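Local structure of foldase protein PrsA (Streptococcus pneumoniae, 5TVL) at residues Asp54-Glu60 with Arg82-Ile86; Ile36-Glu41 with Arg87-Val92. The protein probably helps secreted proteins to fold outside the cell after translocation, as a membrane-attached lipoprotein with peptidyl-prolyl cis-trans isomerase activity. One frame throughout, in Å; residues are numbered along the deposited sequence.

How the contacts relate
Helix 79-102 serves both contacts, and its two consecutive segments show how one long helix can bind two others. Contact 1 sets Arg82-Ile86 against helix 50-64, and contact 2 sets Arg87-Val92 against helix 25-44. The two partner helices follow each other in the chain, so contact 2 closes the longer loop and contact 1 falls within it. The contact centres lie about 14 Å apart, on the same side of the chain's centre. They also touch: Thr56 OG1 is hydrogen-bonded to Lys90 NZ, and Gln37 OE1 packs on Ala84 CB. Both lie in a helical part of the chain, apart from the four-stranded sheet (120-127, 166-169, 196-198 and 207-216) of the PpiC-type domain.

Contact 1: Asp54-Glu60 with Arg82-Ile86; sequences DDTIAEE and RKAQI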
loop_
_atom_site.group_PDB
_atom_site.type_symbol
_atom_site.label_atom_id
_atom_site.label_comp_id
_atom_site.label_asym_id
_atom_site.label_seq_id
_atom_site.Cartn_x
_atom_site.Cartn_y
_atom_site.Cartn_z
ATOM N N ASP A 54 -0.816 21.624 15.119
ATOM C CA ASP A 54 -1.844 22.640 14.852
ATOM C C ASP A 54 -2.212 22.732 13.366
ATOM O O ASP A 54 -3.352 23.064 13.044
ATOM C CB ASP A 54 -1.402 24.029 15.355
ATOM C CG ASP A 54 -1.297 24.117 16.884
ATOM O OD1 ASP A 54 -2.051 23.426 17.603
ATOM O OD2 ASP A 54 -0.453 24.902 17.370
ATOM N N ASP A 55 -1.253 22.460 12.474
ATOM C CA ASP A 55 -1.505 22.435 11.020
ATOM C C ASP A 55 -2.394 21.260 10.618
ATOM O O ASP A 55 -3.329 21.419 9.830
ATOM C CB ASP A 55 -0.189 22.357 10.220
ATOM C CG ASP A 55 0.666 23.622 10.331
ATOM O OD1 ASP A 55 0.219 24.626 10.932
ATOM O OD2 ASP A 55 1.802 23.603 9.808
ATOM N N THR A 56 -2.081 20.083 11.156
ATOM C CA THR A 56 -2.824 18.856 10.870
ATOM C C THR A 56 -4.280 18.952 11.325
ATOM O O THR A 56 -5.187 18.626 10.563
ATOM C CB THR A 56 -2.158 17.644 11.554
ATOM O OG1 THR A 56 -0.773 17.598 11.186
ATOM C CG2 THR A 56 -2.840 16.328 11.158
ATOM N N ILE A 57 -4.493 19.406 12.557
ATOM C CA ILE A 57 -5.842 19.525 13.118
ATOM C C ILE A 57 -6.634 20.675 12.478
ATOM O O ILE A 57 -7.866 20.620 12.418
ATOM C CB ILE A 57 -5.808 19.645 14.667
ATOM C CG1 ILE A 57 -7.143 19.205 15.282
ATOM C CG2 ILE A 57 -5.428 21.052 15.118
ATOM C CD1 ILE A 57 -7.031 18.808 16.739
ATOM N N ALA A 58 -5.928 21.706 12.007
ATOM C CA ALA A 58 -6.544 22.783 11.227
ATOM C C ALA A 58 -6.956 22.285 9.843
ATOM O O ALA A 58 -8.062 22.572 9.383
ATOM C CB ALA A 58 -5.600 23.971 11.101
ATOM N N GLU A 59 -6.056 21.556 9.184
ATOM C CA GLU A 59 -6.353 20.890 7.905
ATOM C C GLU A 59 -7.540 19.936 8.066
ATOM O O GLU A 59 -8.454 19.919 7.239
ATOM C CB GLU A 59 -5.109 20.133 7.395
ATOM C CG GLU A 59 -5.287 19.286 6.131
ATOM C CD GLU A 59 -5.727 20.081 4.909
ATOM O OE1 GLU A 59 -5.446 21.297 4.834
ATOM O OE2 GLU A 59 -6.349 19.481 4.005
ATOM N N GLU A 60 -7.516 19.164 9.149
ATOM C CA GLU A 60 -8.560 18.183 9.450
ATOM C C GLU A 60 -9.920 18.853 9.675
ATOM O O GLU A 60 -10.939 18.354 9.208
ATOM C CB GLU A 60 -8.156 17.361 10.675
ATOM C CG GLU A 60 -8.865 16.035 10.817
ATOM C CD GLU A 60 -8.323 15.227 11.982
ATOM O OE1 GLU A 60 -7.091 15.019 12.046
ATOM O OE2 GLU A 60 -9.117 14.788 12.838
ATOM N N ARG A 82 -8.046 14.385 20.424
ATOM C CA ARG A 82 -7.691 14.192 19.014
ATOM C C ARG A 82 -6.348 14.858 18.713
ATOM O O ARG A 82 -5.483 14.259 18.080
ATOM C CB ARG A 82 -8.774 14.746 18.070
ATOM C CG ARG A 82 -8.447 14.656 16.577
ATOM C CD ARG A 82 -7.964 13.266 16.152
ATOM N NE ARG A 82 -7.563 13.197 14.745
ATOM C CZ ARG A 82 -6.725 12.293 14.227
ATOM N NH1 ARG A 82 -6.160 11.341 14.979
ATOM N NH2 ARG A 82 -6.441 12.339 12.927
ATOM N N LYS A 83 -6.196 16.104 19.163
ATOM C CA LYS A 83 -4.933 16.843 19.060
ATOM C C LYS A 83 -3.788 16.060 19.718
ATOM O O LYS A 83 -2.673 16.053 19.207
ATOM C CB LYS A 83 -5.075 18.234 19.693
ATOM C CG LYS A 83 -3.944 19.201 19.399
ATOM C CD LYS A 83 -4.164 20.542 20.092
ATOM C CE LYS A 83 -2.857 21.310 20.250
ATOM N NZ LYS A 83 -3.030 22.609 20.958
ATOM N N ALA A 84 -4.083 15.388 20.831
ATOM C CA ALA A 84 -3.124 14.500 21.503
ATOM C C ALA A 84 -2.824 13.226 20.702
ATOM O O ALA A 84 -1.684 12.755 20.690
ATOM C CB ALA A 84 -3.628 14.138 22.889
ATOM N N GLN A 85 -3.850 12.664 20.058
ATOM C CA GLN A 85 -3.694 11.488 19.190
ATOM C C GLN A 85 -2.823 11.768 17.963
ATOM O O GLN A 85 -1.980 10.945 17.605
ATOM C CB GLN A 85 -5.063 10.977 18.732
ATOM C CG GLN A 85 -5.035 9.645 17.998
ATOM C CD GLN A 85 -6.427 9.094 17.754
ATOM O OE1 GLN A 85 -7.354 9.843 17.432
ATOM N NE2 GLN A 85 -6.585 7.781 17.909
ATOM N N ILE A 86 -3.043 12.918 17.324
ATOM C CA ILE A 86 -2.245 13.354 16.170
ATOM C C ILE A 86 -0.775 13.498 16.574
ATOM O O ILE A 86 0.115 13.029 15.866
ATOM C CB ILE A 86 -2.752 14.695 15.583
ATOM C CG1 ILE A 86 -4.151 14.523 14.973
ATOM C CG2 ILE A 86 -1.794 15.224 14.514
ATOM C CD1 ILE A 86 -4.900 15.826 14.773
#
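Glu60 and Arg82 form the stronger of two ion pairs between helices 50-64 and 79-102, a side-on grip in which each carboxylate oxygen takes one nitrogen. Arg82 NE reaches the syn lone pair of Glu60 OE2 at 2.9 Å, nearly in the guanidinium plane, whereas Arg82 NH2 meets Glu60 OE1, also at 2.9 Å, from above the carboxylate plane. The two flat groups are turned 46° apart, in keeping with this uneven approach. Arg82 CG stands anti to the backbone N, and a bend at chi2 (49°) turns the rest of the chain, whose NE and NH2 meet Glu60. Ile86 CG1 lies over the centre of one guanidinium face, and NH1 donates to Gln85 OE1. Tyr68 OH and a glycerol, probably from the crystallisation liquor, also hydrogen-bond to Glu60 OE2. The second pair, Asp54 OD1 with Lys83 NZ, is looser at 3.6 Å.

Between the two ion pairs the contacts are carbon to carbon. Ile57 crosses Lys83 at about a right angle, its CD1 3.6 Å from Lys83 CB, while Ile86 CD1 approaches Ile57 CB. Ile86 CG2 and Thr56 CG2 meet 3.7 Å apart.

This is a helix-helix crossing at 123°, an Ile/Thr core flanked by ion pairs; helix 68-74 adds Tyr68 against Ile57 and Arg82, and Leu72 against Arg82.

Contact 2: Ile36-Glu41 with Arg87-Val92; sequences IQKVFE and RTSKLV
Arg87 grips Glu41 side-on with two nitrogens, one to each carboxylate oxygen. The straighter bond runs from Arg87 NH2 to Glu41 OE2 (3.2 Å, 159° at the hydrogen), close to the guanidinium plane and onto the oxygen's syn lone pair. Arg87 NE meets Glu41 OE1 at the same 3.2 Å, but this bond is more bent, with Glu41 OE1 tilted out of the guanidinium plane. The carboxylate and guanidinium planes are nearly coplanar, and both oxygens face the NE/NH2 side of the arginine. An extended Arg87 chain meets a Glu41 that bends at chi2 (61°), bringing its carboxylate to the arginine from across. Glu41 OE1 also lies against Leu91 CD1.

Where the backbones come nearest, at Gln37 and Thr88, Thr88 crosses the Gln37 side chain at about a right angle, its OG1 3.7 Å from Gln37 CB; the hydroxyl's hydrogen bond is to Ala84 O in its own helix. Thr88 CG2 touches Ile36 CG2.

Phe40 supplies the aromatic part. Val92 CG2 sits over one ring face, 3.9 Å from the centroid, in a CH-pi contact, while Leu91 O lies at the ring edge. Leu91 CB and Phe40 CB approach to 4.2 Å.

Helices 25-44 and 79-102 thus cross at 54°, with an aliphatic-aromatic seam and a salt bridge at its margin. Helix 242-255 borders the apolar end, Ile249 touching Ile36, Glu252 Phe40 and Val245 Val92; at the charged end Arg87 leans on Leu48 and on Val53 of helix 50-64.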
loop_
_atom_site.group_PDB
_atom_site.type_symbol
_atom_site.label_atom_id
_atom_site.label_comp_id
_atom_site.label_asym_id
_atom_site.label_seq_id
_atom_site.Cartn_x
_atom_site.Cartn_y
_atom_site.Cartn_z
ATOM N N ILE A 36 0.944 3.974 25.032
ATOM C CA ILE A 36 1.772 4.363 23.888
ATOM C C ILE A 36 2.044 5.872 23.922
ATOM O O ILE A 36 3.191 6.290 23.746
ATOM C CB ILE A 36 1.126 3.933 22.541
ATOM C CG1 ILE A 36 1.171 2.404 22.404
ATOM C CG2 ILE A 36 1.828 4.580 21.349
ATOM C CD1 ILE A 36 0.231 1.844 21.360
ATOM N N GLN A 37 1.009 6.677 24.173
ATOM C CA GLN A 37 1.166 8.135 24.256
ATOM C C GLN A 37 2.210 8.561 25.280
ATOM O O GLN A 37 3.065 9.389 24.971
ATOM C CB GLN A 37 -0.161 8.828 24.582
ATOM C CG GLN A 37 -0.000 10.293 24.980
ATOM C CD GLN A 37 -1.273 11.094 24.865
ATOM O OE1 GLN A 37 -1.246 12.241 24.422
ATOM N NE2 GLN A 37 -2.393 10.503 25.269
ATOM N N LYS A 38 2.118 8.014 26.494
ATOM C CA LYS A 38 3.027 8.389 27.595
ATOM C C LYS A 38 4.496 8.032 27.334
ATOM O O LYS A 38 5.392 8.824 27.641
ATOM C CB LYS A 38 2.581 7.768 28.926
ATOM C CG LYS A 38 1.483 8.542 29.636
ATOM C CD LYS A 38 1.334 8.080 31.077
ATOM C CE LYS A 38 0.244 8.850 31.802
ATOM N NZ LYS A 38 0.638 10.253 32.112
ATOM N N VAL A 39 4.730 6.848 26.775
ATOM C CA VAL A 39 6.088 6.387 26.479
ATOM C C VAL A 39 6.708 7.204 25.337
ATOM O O VAL A 39 7.860 7.633 25.440
ATOM C CB VAL A 39 6.119 4.870 26.159
ATOM C CG1 VAL A 39 7.493 4.431 25.666
ATOM C CG2 VAL A 39 5.726 4.063 27.390
ATOM N N PHE A 40 5.947 7.410 24.263
ATOM C CA PHE A 40 6.440 8.154 23.095
ATOM C C PHE A 40 6.583 9.654 23.349
ATOM O O PHE A 40 7.384 10.314 22.681
ATOM C CB PHE A 40 5.590 7.876 21.842
ATOM C CG PHE A 40 6.003 6.628 21.106
ATOM C CD1 PHE A 40 5.618 5.370 21.565
ATOM C CD2 PHE A 40 6.806 6.705 19.969
ATOM C CE1 PHE A 40 6.010 4.218 20.895
ATOM C CE2 PHE A 40 7.202 5.557 19.299
ATOM C CZ PHE A 40 6.805 4.314 19.760
ATOM N N GLU A 41 5.834 10.184 24.316
ATOM C CA GLU A 41 6.023 11.565 24.771
ATOM C C GLU A 41 7.322 11.714 25.570
ATOM O O GLU A 41 8.073 12.664 25.359
ATOM C CB GLU A 41 4.833 12.026 25.616
ATOM C CG GLU A 41 4.796 13.522 25.896
ATOM C CD GLU A 41 4.689 14.355 24.631
ATOM O OE1 GLU A 41 3.895 13.987 23.733
ATOM O OE2 GLU A 41 5.402 15.376 24.534
ATOM N N ARG A 87 -0.543 14.159 17.706
ATOM C CA ARG A 87 0.793 14.290 18.297
ATOM C C ARG A 87 1.475 12.929 18.516
ATOM O O ARG A 87 2.639 12.757 18.159
ATOM C CB ARG A 87 0.708 15.066 19.617
ATOM C CG ARG A 87 2.040 15.299 20.298
ATOM C CD ARG A 87 1.938 16.330 21.403
ATOM N NE ARG A 87 3.251 16.576 22.002
ATOM C CZ ARG A 87 4.217 17.330 21.472
ATOM N NH1 ARG A 87 4.052 17.962 20.307
ATOM N NH2 ARG A 87 5.368 17.462 22.125
ATOM N N THR A 88 0.741 11.972 19.085
ATOM C CA THR A 88 1.258 10.615 19.315
ATOM C C THR A 88 1.656 9.929 17.999
ATOM O O THR A 88 2.735 9.340 17.903
ATOM C CB THR A 88 0.221 9.739 20.051
ATOM O OG1 THR A 88 -0.221 10.410 21.241
ATOM C CG2 THR A 88 0.811 8.376 20.421
ATOM N N SER A 89 0.776 10.019 16.999
ATOM C CA SER A 89 1.038 9.502 15.649
ATOM C C SER A 89 2.324 10.083 15.057
ATOM O O SER A 89 3.144 9.351 14.494
ATOM C CB SER A 89 -0.143 9.806 14.717
ATOM O OG SER A 89 0.235 9.704 13.353
ATOM N N LYS A 90 2.483 11.397 15.186
ATOM C CA LYS A 90 3.685 12.076 14.711
ATOM C C LYS A 90 4.938 11.631 15.464
ATOM O O LYS A 90 5.990 11.489 14.857
ATOM C CB LYS A 90 3.523 13.597 14.776
ATOM C CG LYS A 90 2.615 14.149 13.689
ATOM C CD LYS A 90 2.654 15.665 13.649
ATOM C CE LYS A 90 1.518 16.236 12.812
ATOM N NZ LYS A 90 1.570 15.818 11.382
ATOM N N LEU A 91 4.822 11.406 16.773
ATOM C CA LEU A 91 5.945 10.891 17.574
ATOM C C LEU A 91 6.314 9.440 17.243
ATOM O O LEU A 91 7.473 9.056 17.379
ATOM C CB LEU A 91 5.660 11.035 19.080
ATOM C CG LEU A 91 5.573 12.470 19.622
ATOM C CD1 LEU A 91 5.101 12.477 21.070
ATOM C CD2 LEU A 91 6.899 13.200 19.482
ATOM N N VAL A 92 5.333 8.642 16.822
ATOM C CA VAL A 92 5.581 7.262 16.393
ATOM C C VAL A 92 6.322 7.246 15.047
ATOM O O VAL A 92 7.392 6.635 14.933
ATOM C CB VAL A 92 4.267 6.438 16.329
ATOM C CG1 VAL A 92 4.472 5.092 15.636
ATOM C CG2 VAL A 92 3.711 6.225 17.735
#